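Local coordinates for protein phosphonate monoester hydrolase (Ruegeria pomeroyi, PDB 4UPK) that belongs to the sulfatase family of the alkaline phosphatase clan and occurs as an assembly of four copies of the chain, at residues A[93-97]-A[512-518]; A[174-180]-A[206-211]; A[309-313]-A[352-358]. All coordinates share one frame; numbering follows the deposited sequence.

Contact 1 of 3, residues A[93-97]-A[512-518]; sequences QYAMN and HRMRNMD
Met96 reaches across to the end of helix 499-515 and touches His512 and Arg513 of its last turn and Asn516 just beyond it. Its CB already lies 3.8 Å from Arg513 NH1. CG sits between the backbone N and the carbonyl carbon (chi1 59°), and from there the chain runs straight out. SD passes the guanidinium obliquely, 3.6 Å from Arg513 NH1. The terminal CE settles 3.7 Å from Asn516 CB and 3.9 Å from His512 CD2. Beside the methionine, His512 turns a ring edge to the face of Tyr94, an offset edge-to-face pair with planes at 82°; Tyr430 holds His512 ND1 and Glu390 holds Tyr94 OH. Nearby, Asn97 ND2 donates to Asn516 O (2.9 Å), arriving well above the carbonyl plane, and is also bonded to Asp411. Asn516 is itself fixed, since its ND2 reaches back to His512 O at 2.8 Å. Phe432 of strand 431-436 packs against Met96, as does Met517 of the second subunit. Thus a short helix of the sulfatase region docks on helix 499-515, the last of the chain, beside the four-stranded sheet, consistent with the large-and-small-domain architecture of sulfatases.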
loop_
_atom_site.group_PDB
_atom_site.type_symbol
_atom_site.label_atom_id
_atom_site.label_comp_id
_atom_site.label_asym_id
_atom_site.label_seq_id
_atom_site.Cartn_x
_atom_site.Cartn_y
_atom_site.Cartn_z
ATOM N N GLN A 93 3.834 16.893 -15.826
ATOM C CA GLN A 93 3.294 16.029 -16.885
ATOM C C GLN A 93 2.179 16.703 -17.667
ATOM O O GLN A 93 1.441 17.518 -17.117
ATOM C CB GLN A 93 2.699 14.733 -16.287
ATOM C CG GLN A 93 3.628 13.905 -15.426
ATOM C CD GLN A 93 2.969 12.644 -14.923
ATOM O OE1 GLN A 93 1.982 12.151 -15.467
ATOM N NE2 GLN A 93 3.542 12.051 -13.904
ATOM N N TYR A 94 1.999 16.291 -18.923
ATOM C CA TYR A 94 0.888 16.726 -19.763
ATOM C C TYR A 94 -0.396 16.083 -19.179
ATOM O O TYR A 94 -0.309 15.041 -18.541
ATOM C CB TYR A 94 1.091 16.244 -21.214
ATOM C CG TYR A 94 2.205 16.953 -21.955
ATOM C CD1 TYR A 94 2.079 18.286 -22.335
ATOM C CD2 TYR A 94 3.342 16.263 -22.372
ATOM C CE1 TYR A 94 3.081 18.930 -23.058
ATOM C CE2 TYR A 94 4.365 16.904 -23.068
ATOM C CZ TYR A 94 4.231 18.237 -23.415
ATOM O OH TYR A 94 5.258 18.869 -24.077
ATOM N N ALA A 95 -1.555 16.715 -19.374
ATOM C CA ALA A 95 -2.854 16.219 -18.938
ATOM C C ALA A 95 -3.120 14.823 -19.519
ATOM O O ALA A 95 -3.823 14.057 -18.865
ATOM C CB ALA A 95 -3.956 17.193 -19.360
ATOM N N MET A 96 -2.563 14.484 -20.741
ATOM C CA MET A 96 -2.704 13.161 -21.384
ATOM C C MET A 96 -2.030 12.071 -20.555
ATOM O O MET A 96 -2.387 10.910 -20.651
ATOM C CB MET A 96 -2.243 13.144 -22.870
ATOM C CG MET A 96 -0.793 13.532 -23.115
ATOM S SD MET A 96 -0.444 13.676 -24.887
ATOM C CE MET A 96 1.239 14.228 -24.822
ATOM N N ASN A 97 -1.088 12.472 -19.707
ATOM C CA ASN A 97 -0.363 11.584 -18.820
ATOM C C ASN A 97 -0.892 11.599 -17.376
ATOM O O ASN A 97 -1.169 10.519 -16.818
ATOM C CB ASN A 97 1.139 11.870 -18.904
ATOM C CG ASN A 97 1.709 11.436 -20.234
ATOM O OD1 ASN A 97 1.211 10.512 -20.873
ATOM N ND2 ASN A 97 2.747 12.094 -20.694
ATOM N N HIS A 512 3.826 14.140 -31.369
ATOM C CA HIS A 512 3.984 14.671 -30.015
ATOM C C HIS A 512 3.302 13.757 -28.979
ATOM O O HIS A 512 3.901 13.474 -27.943
ATOM C CB HIS A 512 3.469 16.127 -29.903
ATOM C CG HIS A 512 3.616 16.685 -28.510
ATOM N ND1 HIS A 512 4.805 17.222 -28.074
ATOM C CD2 HIS A 512 2.743 16.682 -27.479
ATOM C CE1 HIS A 512 4.614 17.560 -26.806
ATOM N NE2 HIS A 512 3.389 17.261 -26.406
ATOM N N ARG A 513 2.057 13.298 -29.275
ATOM C CA ARG A 513 1.282 12.372 -28.433
ATOM C C ARG A 513 2.046 11.050 -28.279
ATOM O O ARG A 513 2.156 10.526 -27.164
ATOM C CB ARG A 513 -0.090 12.073 -29.062
ATOM C CG ARG A 513 -1.056 13.221 -29.022
ATOM C CD ARG A 513 -2.496 12.751 -28.835
ATOM N NE ARG A 513 -3.328 13.903 -28.535
ATOM C CZ ARG A 513 -3.835 14.197 -27.348
ATOM N NH1 ARG A 513 -3.708 13.350 -26.336
ATOM N NH2 ARG A 513 -4.533 15.304 -27.180
ATOM N N MET A 514 2.567 10.517 -29.414
ATOM C CA MET A 514 3.338 9.254 -29.468
ATOM C C MET A 514 4.688 9.369 -28.770
ATOM O O MET A 514 5.137 8.392 -28.178
ATOM C CB MET A 514 3.529 8.781 -30.920
ATOM C CG MET A 514 2.233 8.480 -31.642
ATOM S SD MET A 514 2.463 7.989 -33.358
ATOM C CE MET A 514 2.957 6.269 -33.163
ATOM N N ARG A 515 5.319 10.571 -28.800
ATOM C CA ARG A 515 6.615 10.807 -28.146
ATOM C C ARG A 515 6.497 11.128 -26.660
ATOM O O ARG A 515 7.502 11.088 -25.939
ATOM C CB ARG A 515 7.401 11.914 -28.844
ATOM C CG ARG A 515 8.020 11.506 -30.169
ATOM C CD ARG A 515 8.389 12.769 -30.919
ATOM N NE ARG A 515 8.979 12.485 -32.224
ATOM C CZ ARG A 515 9.212 13.399 -33.158
ATOM N NH1 ARG A 515 8.886 14.670 -32.950
ATOM N NH2 ARG A 515 9.761 13.049 -34.314
ATOM N N ASN A 516 5.291 11.461 -26.204
ATOM C CA ASN A 516 5.055 11.815 -24.809
ATOM C C ASN A 516 3.947 10.980 -24.168
ATOM O O ASN A 516 3.034 11.539 -23.555
ATOM C CB ASN A 516 4.833 13.345 -24.627
ATOM C CG ASN A 516 5.974 14.191 -25.128
ATOM O OD1 ASN A 516 6.950 14.464 -24.421
ATOM N ND2 ASN A 516 5.917 14.541 -26.401
ATOM N N MET A 517 4.054 9.636 -24.274
ATOM C CA MET A 517 3.142 8.712 -23.602
ATOM C C MET A 517 3.676 8.529 -22.181
ATOM O O MET A 517 4.791 8.981 -21.911
ATOM C CB MET A 517 3.051 7.373 -24.330
ATOM C CG MET A 517 2.106 7.397 -25.494
ATOM S SD MET A 517 1.965 5.758 -26.228
ATOM C CE MET A 517 3.311 5.791 -27.325
ATOM N N ASP A 518 2.893 7.908 -21.270
ATOM C CA ASP A 518 3.288 7.728 -19.865
ATOM C C ASP A 518 4.667 7.069 -19.664
ATOM O O ASP A 518 4.828 5.885 -19.958
ATOM C CB ASP A 518 2.186 7.001 -19.068
ATOM C CG ASP A 518 2.239 7.224 -17.563
ATOM O OD1 ASP A 518 3.350 7.426 -17.025
ATOM O OD2 ASP A 518 1.179 7.171 -16.922
HETATM O O HOH W 1 -1.086 7.975 -17.559
#

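Contact 2 of 3, residues A[174-180]-A[206-211]; sequences HLKNRGY and MYRAED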
loop_
_atom_site.group_PDB
_atom_site.type_symbol
_atom_site.label_atom_id
_atom_site.label_comp_id
_atom_site.label_asym_id
_atom_site.label_seq_id
_atom_site.Cartn_x
_atom_site.Cartn_y
_atom_site.Cartn_z
ATOM N N HIS A 174 -11.025 36.106 9.971
ATOM C CA HIS A 174 -10.369 37.417 10.066
ATOM C C HIS A 174 -11.443 38.516 9.867
ATOM O O HIS A 174 -11.536 39.441 10.671
ATOM C CB HIS A 174 -9.245 37.536 9.005
ATOM C CG HIS A 174 -8.529 38.860 9.029
ATOM N ND1 HIS A 174 -8.664 39.777 7.998
ATOM C CD2 HIS A 174 -7.744 39.402 9.987
ATOM C CE1 HIS A 174 -7.917 40.811 8.342
ATOM N NE2 HIS A 174 -7.370 40.639 9.539
ATOM N N LEU A 175 -12.310 38.341 8.854
ATOM C CA LEU A 175 -13.416 39.250 8.531
ATOM C C LEU A 175 -14.472 39.345 9.637
ATOM O O LEU A 175 -14.889 40.453 9.964
ATOM C CB LEU A 175 -14.060 38.916 7.162
ATOM C CG LEU A 175 -13.183 39.092 5.912
ATOM C CD1 LEU A 175 -13.840 38.462 4.712
ATOM C CD2 LEU A 175 -12.905 40.555 5.616
ATOM N N LYS A 176 -14.898 38.203 10.223
ATOM C CA LYS A 176 -15.869 38.212 11.318
ATOM C C LYS A 176 -15.280 38.897 12.555
ATOM O O LYS A 176 -15.967 39.715 13.178
ATOM C CB LYS A 176 -16.351 36.791 11.657
ATOM C CG LYS A 176 -17.413 36.260 10.698
ATOM C CD LYS A 176 -17.583 34.734 10.788
ATOM C CE LYS A 176 -18.233 34.133 9.558
ATOM N NZ LYS A 176 -19.634 34.599 9.355
ATOM N N ASN A 177 -14.003 38.587 12.894
ATOM C CA ASN A 177 -13.284 39.145 14.064
ATOM C C ASN A 177 -12.987 40.643 13.981
ATOM O O ASN A 177 -12.902 41.311 15.011
ATOM C CB ASN A 177 -12.013 38.351 14.367
ATOM C CG ASN A 177 -12.282 36.940 14.823
ATOM O OD1 ASN A 177 -13.360 36.607 15.327
ATOM N ND2 ASN A 177 -11.303 36.078 14.657
ATOM N N ARG A 178 -12.863 41.165 12.763
ATOM C CA ARG A 178 -12.619 42.574 12.503
ATOM C C ARG A 178 -13.939 43.320 12.490
ATOM O O ARG A 178 -13.956 44.552 12.429
ATOM C CB ARG A 178 -11.820 42.777 11.212
ATOM C CG ARG A 178 -10.371 42.311 11.352
ATOM C CD ARG A 178 -9.363 43.403 11.079
ATOM N NE ARG A 178 -8.925 44.047 12.314
ATOM C CZ ARG A 178 -7.896 44.884 12.407
ATOM N NH1 ARG A 178 -7.176 45.187 11.331
ATOM N NH2 ARG A 178 -7.572 45.418 13.577
ATOM N N GLY A 179 -15.029 42.565 12.595
ATOM C CA GLY A 179 -16.373 43.098 12.727
ATOM C C GLY A 179 -17.149 43.361 11.458
ATOM O O GLY A 179 -18.073 44.186 11.465
ATOM N N TYR A 180 -16.819 42.644 10.371
ATOM C CA TYR A 180 -17.561 42.784 9.128
ATOM C C TYR A 180 -18.875 42.000 9.219
ATOM O O TYR A 180 -18.908 40.901 9.769
ATOM C CB TYR A 180 -16.733 42.365 7.910
ATOM C CG TYR A 180 -15.583 43.298 7.597
ATOM C CD1 TYR A 180 -15.795 44.493 6.915
ATOM C CD2 TYR A 180 -14.275 42.962 7.931
ATOM C CE1 TYR A 180 -14.738 45.347 6.609
ATOM C CE2 TYR A 180 -13.205 43.797 7.607
ATOM C CZ TYR A 180 -13.444 44.991 6.951
ATOM O OH TYR A 180 -12.389 45.805 6.632
ATOM N N MET A 206 -16.582 45.240 0.249
ATOM C CA MET A 206 -17.109 45.332 1.628
ATOM C C MET A 206 -15.950 45.537 2.628
ATOM O O MET A 206 -16.076 46.283 3.596
ATOM C CB MET A 206 -17.903 44.033 1.964
ATOM C CG MET A 206 -18.198 43.799 3.470
ATOM S SD MET A 206 -18.280 42.031 3.971
ATOM C CE MET A 206 -16.541 41.645 4.054
ATOM N N TYR A 207 -14.824 44.857 2.371
ATOM C CA TYR A 207 -13.611 44.887 3.191
ATOM C C TYR A 207 -12.624 45.962 2.722
ATOM O O TYR A 207 -12.523 46.243 1.521
ATOM C CB TYR A 207 -12.941 43.485 3.222
ATOM C CG TYR A 207 -12.867 42.819 1.863
ATOM C CD1 TYR A 207 -11.808 43.080 0.991
ATOM C CD2 TYR A 207 -13.861 41.937 1.440
ATOM C CE1 TYR A 207 -11.744 42.479 -0.269
ATOM C CE2 TYR A 207 -13.825 41.364 0.169
ATOM C CZ TYR A 207 -12.761 41.628 -0.678
ATOM O OH TYR A 207 -12.721 41.039 -1.918
ATOM N N ARG A 208 -11.896 46.549 3.673
ATOM C CA ARG A 208 -10.848 47.542 3.388
ATOM C C ARG A 208 -9.662 46.785 2.776
ATOM O O ARG A 208 -9.586 45.561 2.932
ATOM C CB ARG A 208 -10.410 48.292 4.664
ATOM C CG ARG A 208 -11.533 49.116 5.282
ATOM C CD ARG A 208 -11.179 49.679 6.650
ATOM N NE ARG A 208 -10.223 50.777 6.543
ATOM C CZ ARG A 208 -9.237 51.013 7.404
ATOM N NH1 ARG A 208 -9.071 50.233 8.468
ATOM N NH2 ARG A 208 -8.401 52.025 7.203
ATOM N N ALA A 209 -8.769 47.496 2.060
ATOM C CA ALA A 209 -7.585 46.921 1.412
ATOM C C ALA A 209 -6.708 46.106 2.370
ATOM O O ALA A 209 -6.275 45.021 2.004
ATOM C CB ALA A 209 -6.760 48.010 0.739
ATOM N N GLU A 210 -6.489 46.599 3.608
ATOM C CA GLU A 210 -5.682 45.898 4.602
ATOM C C GLU A 210 -6.350 44.613 5.114
ATOM O O GLU A 210 -5.680 43.809 5.771
ATOM C CB GLU A 210 -5.290 46.834 5.773
ATOM C CG GLU A 210 -6.463 47.537 6.426
ATOM C CD GLU A 210 -6.655 48.972 5.968
ATOM O OE1 GLU A 210 -7.074 49.193 4.807
ATOM O OE2 GLU A 210 -6.388 49.883 6.785
ATOM N N ASP A 211 -7.653 44.420 4.813
ATOM C CA ASP A 211 -8.419 43.241 5.221
ATOM C C ASP A 211 -8.788 42.307 4.048
ATOM O O ASP A 211 -9.563 41.361 4.225
ATOM C CB ASP A 211 -9.664 43.668 6.019
ATOM C CG ASP A 211 -9.317 44.332 7.331
ATOM O OD1 ASP A 211 -8.367 43.871 7.997
ATOM O OD2 ASP A 211 -10.002 45.290 7.704
HETATM O O HOH W 2 -5.762 43.523 8.896
#
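Tyr180 lies across the loop 206-211 with its ring edge turned to the carboxylate of Asp211, the two planes 79° apart. Its hydroxyl is gripped twice: OH donates to Asp211 OD2 at 2.7 Å, using the anti lone pair of that oxygen, and accepts from Arg208 N at 3.1 Å in a practically straight bond (179°). Two bonds in different directions fix where the phenol end can lie. Tyr207 CB rests over one face of the same ring, offset toward its rim. Met206, bent at both chi2 and chi3, brings CE to 3.9 Å from Tyr180 CB, while its sulfur stands oblique to the ring in a Met-aromatic contact.

Tyr180 owes its position to the end of helix 169-177. There a Schellman motif closes the helix: Tyr180 N bonds back to Leu175 O and Gly179 N to Lys176 O, with Gly179 at positive phi, so the chain turns and delivers the tyrosine toward the loop.

The other oxygen of Asp211 faces the helix. His174 brings CE1 to 3.1 Å from Asp211 OD1, its ring 63° from the carboxylate plane. Arg178 comes in at about a right angle, CD 3.3 Å from Asp211 OD1, and the oxygen lies at the edge of the guanidinium; NH1 makes a long salt bridge with it. A water donates to OD1 and accepts weakly from His174 NE2 and Arg178 NH1. These positive and polar neighbours would probably help keep Asp211 ionised. Deeper in, Leu175 CD2 packs 3.8 Å from Tyr207 CB, and Trp171 of the same helix bonds to Asp211 O and meets the Tyr207 ring edge-to-face.

Contact 3 of 3, residues A[309-313]-A[352-358]; sequences LRAVY and LGDRHSW
Two leucine methyls, one from each segment, meet aromatic faces of the other, and these CH-pi contacts form the apolar part of the interface. Leu352 places CD1 over the Tyr313 ring, 3.7 Å from its centroid and only 19° off the normal. Tyr313 has CG anti to the backbone N (chi1 171°), which turns a ring face toward Leu352 of the loop, and its hydroxyl is held by the backbone of Gln43 and Arg45. In the reciprocal pair, Leu309 CD2 stands over the six-membered ring of Trp358, 4.1 Å from the centroid. From within the loop, Gly353 N also lies over a face of this indole.

The polar part belongs to Arg310. Its aliphatic stem passes Leu352, CG to CG at 3.7 Å, then bends at chi3 so that NH1 donates to Leu352 O at 2.8 Å, with the acceptor in the guanidinium plane. This satisfies a buried carbonyl. NH1 also makes a long salt bridge of 3.8 Å to Asp354 OD1, and a water bridges the same two atoms more closely. Asp354 has a stronger partner in Arg45, bound through OD2, while Pro262 O takes Arg310 NH2.

Within the loop, Ser357 donates through both N and OG to Asp354 O, tightening the turn. The contact thereby fastens the long helix 303-333 to the loop that leads from strand 340-346 of the mixed sheet toward strand 372-375.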
loop_
_atom_site.group_PDB
_atom_site.type_symbol
_atom_site.label_atom_id
_atom_site.label_comp_id
_atom_site.label_asym_id
_atom_site.label_seq_id
_atom_site.Cartn_x
_atom_site.Cartn_y
_atom_site.Cartn_z
ATOM N N LEU A 309 -15.260 45.610 -15.835
ATOM C CA LEU A 309 -14.737 44.328 -15.394
ATOM C C LEU A 309 -13.237 44.271 -15.661
ATOM O O LEU A 309 -12.481 43.819 -14.804
ATOM C CB LEU A 309 -15.447 43.198 -16.163
ATOM C CG LEU A 309 -16.606 42.518 -15.445
ATOM C CD1 LEU A 309 -17.833 43.411 -15.385
ATOM C CD2 LEU A 309 -16.935 41.202 -16.092
ATOM N N ARG A 310 -12.810 44.750 -16.850
ATOM C CA ARG A 310 -11.425 44.834 -17.305
ATOM C C ARG A 310 -10.600 45.759 -16.394
ATOM O O ARG A 310 -9.506 45.368 -15.987
ATOM C CB ARG A 310 -11.380 45.258 -18.784
ATOM C CG ARG A 310 -11.673 44.101 -19.721
ATOM C CD ARG A 310 -11.988 44.484 -21.161
ATOM N NE ARG A 310 -10.862 45.089 -21.888
ATOM C CZ ARG A 310 -9.914 44.410 -22.531
ATOM N NH1 ARG A 310 -9.937 43.082 -22.550
ATOM N NH2 ARG A 310 -8.936 45.055 -23.166
ATOM N N ALA A 311 -11.165 46.934 -15.999
ATOM C CA ALA A 311 -10.532 47.882 -15.073
ATOM C C ALA A 311 -10.411 47.292 -13.641
ATOM O O ALA A 311 -9.395 47.526 -12.982
ATOM C CB ALA A 311 -11.307 49.196 -15.038
ATOM N N VAL A 312 -11.442 46.550 -13.170
ATOM C CA VAL A 312 -11.464 45.899 -11.849
ATOM C C VAL A 312 -10.386 44.815 -11.779
ATOM O O VAL A 312 -9.636 44.772 -10.807
ATOM C CB VAL A 312 -12.891 45.390 -11.461
ATOM C CG1 VAL A 312 -12.847 44.502 -10.206
ATOM C CG2 VAL A 312 -13.855 46.569 -11.265
ATOM N N TYR A 313 -10.290 43.977 -12.834
ATOM C CA TYR A 313 -9.301 42.908 -13.009
ATOM C C TYR A 313 -7.868 43.465 -12.928
ATOM O O TYR A 313 -7.041 42.907 -12.199
ATOM C CB TYR A 313 -9.532 42.208 -14.365
ATOM C CG TYR A 313 -8.455 41.221 -14.766
ATOM C CD1 TYR A 313 -7.343 41.630 -15.502
ATOM C CD2 TYR A 313 -8.576 39.870 -14.470
ATOM C CE1 TYR A 313 -6.356 40.723 -15.895
ATOM C CE2 TYR A 313 -7.597 38.952 -14.863
ATOM C CZ TYR A 313 -6.492 39.384 -15.578
ATOM O OH TYR A 313 -5.523 38.487 -15.979
ATOM N N LEU A 352 -10.924 37.785 -20.941
ATOM C CA LEU A 352 -11.226 39.159 -20.539
ATOM C C LEU A 352 -12.046 39.956 -21.586
ATOM O O LEU A 352 -11.837 41.157 -21.791
ATOM C CB LEU A 352 -9.918 39.866 -20.141
ATOM C CG LEU A 352 -10.003 40.896 -19.041
ATOM C CD1 LEU A 352 -10.226 40.238 -17.693
ATOM C CD2 LEU A 352 -8.757 41.770 -19.031
ATOM N N GLY A 353 -12.989 39.265 -22.229
ATOM C CA GLY A 353 -13.847 39.886 -23.231
ATOM C C GLY A 353 -13.347 39.677 -24.641
ATOM O O GLY A 353 -14.096 39.899 -25.595
ATOM N N ASP A 354 -12.058 39.274 -24.783
ATOM C CA ASP A 354 -11.450 39.008 -26.083
ATOM C C ASP A 354 -12.244 37.915 -26.764
ATOM O O ASP A 354 -12.574 36.915 -26.118
ATOM C CB ASP A 354 -9.966 38.578 -25.949
ATOM C CG ASP A 354 -8.970 39.700 -25.705
ATOM O OD1 ASP A 354 -9.405 40.861 -25.549
ATOM O OD2 ASP A 354 -7.753 39.415 -25.657
ATOM N N ARG A 355 -12.579 38.121 -28.063
ATOM C CA ARG A 355 -13.305 37.166 -28.922
ATOM C C ARG A 355 -14.705 36.813 -28.379
ATOM O O ARG A 355 -15.163 35.674 -28.526
ATOM C CB ARG A 355 -12.453 35.890 -29.189
ATOM C CG ARG A 355 -10.975 36.148 -29.513
ATOM C CD ARG A 355 -10.792 37.116 -30.684
ATOM N NE ARG A 355 -11.432 36.602 -31.902
ATOM C CZ ARG A 355 -10.853 35.778 -32.769
ATOM N NH1 ARG A 355 -9.596 35.385 -32.589
ATOM N NH2 ARG A 355 -11.518 35.353 -33.832
ATOM N N HIS A 356 -15.349 37.791 -27.725
ATOM C CA HIS A 356 -16.684 37.733 -27.088
ATOM C C HIS A 356 -16.790 36.634 -26.027
ATOM O O HIS A 356 -17.863 36.066 -25.833
ATOM C CB HIS A 356 -17.811 37.681 -28.143
ATOM C CG HIS A 356 -17.834 38.878 -29.038
ATOM N ND1 HIS A 356 -18.529 40.016 -28.693
ATOM C CD2 HIS A 356 -17.227 39.081 -30.229
ATOM C CE1 HIS A 356 -18.346 40.869 -29.691
ATOM N NE2 HIS A 356 -17.559 40.351 -30.635
ATOM N N SER A 357 -15.661 36.350 -25.343
ATOM C CA SER A 357 -15.573 35.306 -24.342
ATOM C C SER A 357 -14.823 35.720 -23.075
ATOM O O SER A 357 -14.057 36.685 -23.095
ATOM C CB SER A 357 -15.014 34.019 -24.940
ATOM O OG SER A 357 -13.699 34.227 -25.408
ATOM N N TRP A 358 -15.083 34.996 -21.968
ATOM C CA TRP A 358 -14.514 35.223 -20.647
ATOM C C TRP A 358 -14.033 33.893 -20.121
ATOM O O TRP A 358 -14.511 32.846 -20.568
ATOM C CB TRP A 358 -15.580 35.829 -19.717
ATOM C CG TRP A 358 -16.008 37.199 -20.148
ATOM C CD1 TRP A 358 -16.880 37.499 -21.152
ATOM C CD2 TRP A 358 -15.459 38.445 -19.706
ATOM N NE1 TRP A 358 -16.897 38.850 -21.373
ATOM C CE2 TRP A 358 -16.075 39.463 -20.463
ATOM C CE3 TRP A 358 -14.514 38.806 -18.723
ATOM C CZ2 TRP A 358 -15.804 40.819 -20.255
ATOM C CZ3 TRP A 358 -14.233 40.151 -18.528
ATOM C CH2 TRP A 358 -14.865 41.141 -19.294
HETATM O O HOH W 3 -7.806 42.713 -24.338
#

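From the N terminus, the chain first lays down 93-97, whose partner 512-518 arrives only near the C terminus, so contact 1 closes a very large loop that encloses the other two. Contact 2 shuts a short excursion of 25 residues without helix or strand, between helices 169-177 and 213-224. Contact 3 follows in series, bringing the loop after strand 340-346 back to helix 303-333. None of the three crosses another. Contacts 2 and 3 come within about 9 Å at their nearest atoms, whereas contact 1 lies across the chain's centre from both. Contact 1 ties the last helix to helix 95-98, contact 2 pins a peripheral loop to helix 169-177, and contact 3 joins helix 303-333 to a loop leading out of the mixed sheet.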